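Local structure of amino acid ABC superfamily ATP binding cassette transporter, binding protein (Streptococcus pneumoniae, 4H5G) at residues A[99-103]-A[194-200]. The protein binds L-arginine and probably serves as the substrate-binding lipoprotein of an ABC transporter for amino acid uptake. Where two conformers were deposited one is given. Numbering follows the deposited sequence.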
# COMPACT_ATOMS: atom_id res chain seq x y z
N TYR A 99 8.95 4.61 3.35
CA TYR A 99 8.97 5.06 1.95
C TYR A 99 7.93 6.16 1.73
O TYR A 99 6.82 6.09 2.24
CB TYR A 99 8.67 3.90 1.00
CG TYR A 99 9.17 4.13 -0.42
CD1 TYR A 99 10.52 4.18 -0.70
CD2 TYR A 99 8.28 4.31 -1.47
CE1 TYR A 99 11.00 4.40 -1.98
CE2 TYR A 99 8.75 4.53 -2.76
CZ TYR A 99 10.10 4.57 -3.01
OH TYR A 99 10.58 4.78 -4.29
N GLU A 100 8.31 7.15 0.93
CA GLU A 100 7.42 8.25 0.61
C GLU A 100 7.28 8.34 -0.91
O GLU A 100 8.27 8.33 -1.64
CB GLU A 100 7.95 9.57 1.18
CG GLU A 100 7.13 10.78 0.76
CD GLU A 100 7.58 12.05 1.45
OE1 GLU A 100 8.39 11.97 2.39
OE2 GLU A 100 7.11 13.13 1.04
N ASN A 101 6.04 8.42 -1.38
CA ASN A 101 5.79 8.50 -2.82
C ASN A 101 4.59 9.38 -3.14
O ASN A 101 3.86 9.82 -2.24
CB ASN A 101 5.61 7.10 -3.41
CG ASN A 101 4.53 6.32 -2.74
OD1 ASN A 101 4.79 5.43 -1.92
ND2 ASN A 101 3.28 6.65 -3.05
N LYS A 102 4.39 9.65 -4.43
CA LYS A 102 3.29 10.47 -4.90
C LYS A 102 2.06 9.61 -5.16
O LYS A 102 2.11 8.38 -5.04
CB LYS A 102 3.67 11.17 -6.21
CG LYS A 102 4.91 12.03 -6.09
CD LYS A 102 4.69 13.13 -5.08
CE LYS A 102 5.90 14.04 -5.01
NZ LYS A 102 6.29 14.52 -6.36
N ILE A 103 0.96 10.26 -5.51
CA ILE A 103 -0.28 9.57 -5.83
C ILE A 103 -0.68 9.95 -7.25
O ILE A 103 -0.58 11.11 -7.64
CB ILE A 103 -1.36 9.92 -4.80
CG1 ILE A 103 -0.82 9.64 -3.39
CG2 ILE A 103 -2.64 9.14 -5.09
CD1 ILE A 103 -1.73 9.98 -2.26
N MET A 194 -1.53 16.94 -2.95
CA MET A 194 -1.35 15.92 -1.91
C MET A 194 -0.97 16.40 -0.50
O MET A 194 -0.18 17.34 -0.33
CB MET A 194 -0.45 14.78 -2.38
CG MET A 194 0.99 15.15 -2.67
SD MET A 194 1.96 13.64 -2.91
CE MET A 194 1.23 12.59 -1.65
N LYS A 195 -1.55 15.73 0.49
CA LYS A 195 -1.35 16.01 1.92
C LYS A 195 0.13 15.98 2.25
O LYS A 195 0.76 14.92 2.27
CB LYS A 195 -2.11 14.97 2.77
CG LYS A 195 -2.78 15.51 4.04
CD LYS A 195 -3.61 14.43 4.76
CE LYS A 195 -4.34 14.99 6.00
NZ LYS A 195 -4.94 13.92 6.86
N ASP A 196 0.69 17.16 2.50
CA ASP A 196 2.10 17.28 2.84
C ASP A 196 2.43 16.40 4.04
O ASP A 196 1.63 16.27 4.97
CB ASP A 196 2.48 18.75 3.05
CG ASP A 196 2.10 19.61 1.87
OD1 ASP A 196 1.84 19.04 0.79
OD2 ASP A 196 2.06 20.86 2.01
N GLY A 197 3.61 15.78 4.00
CA GLY A 197 3.89 14.66 4.86
C GLY A 197 3.16 13.44 4.31
O GLY A 197 2.94 13.33 3.11
N ASP A 198 2.77 12.54 5.21
CA ASP A 198 2.08 11.30 4.85
C ASP A 198 2.87 10.44 3.87
O ASP A 198 2.70 10.49 2.65
CB ASP A 198 0.65 11.58 4.40
CG ASP A 198 -0.14 12.32 5.45
OD1 ASP A 198 0.50 12.97 6.30
OD2 ASP A 198 -1.39 12.24 5.46
N ALA A 199 3.77 9.68 4.48
CA ALA A 199 4.59 8.69 3.82
C ALA A 199 4.04 7.35 4.29
O ALA A 199 3.25 7.32 5.23
CB ALA A 199 6.01 8.86 4.26
N ASN A 200 4.48 6.26 3.67
CA ASN A 200 4.14 4.92 4.15
C ASN A 200 4.84 4.59 5.46
O ASN A 200 6.02 4.84 5.61
CB ASN A 200 4.55 3.89 3.10
CG ASN A 200 3.90 4.15 1.77
OD1 ASN A 200 2.68 3.96 1.63
ND2 ASN A 200 4.68 4.62 0.81
O HOH W 1 3.86 8.16 0.54
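Met-194 lays its side-chain end over Lys-102 and Ile-103. Its SD lies 3.5 Å from Lys-102 CD, and its CE 4.0 Å from Ile-103 CG1. In this type II periplasmic binding protein fold, the two segments belong to the crossovers between the lobes, and meet antiparallel at Tyr-99 and Asn-200. Ile-103 begins strand 103-108 of one lobe, and Met-137 of helix 133-141 packs on both Ile-103 and Met-194. At the other end, Tyr-99 and Asn-200 form a single bridge, a hydrogen-bonded pair. Ala-199 CB packs 3.7 Å from Glu-100 CB beside it. Between these ends the backbones part, and water 1 accepts a hydrogen bond from Asn-101 N at 2.9 Å and makes only a weak one to Asp-198 O. Asn-101 ND2 also hydrogen-bonds Asp-171. The side chain of Asn-200 is about 4 Å from the bound arginine, so the joint borders the ligand cleft. Tyr-99 O accepts from Asn-200 N at 2.7 Å and from Asn-200 ND2 at 3.0 Å, while the same ND2 donates to Asn-101 OD1 at 2.8 Å.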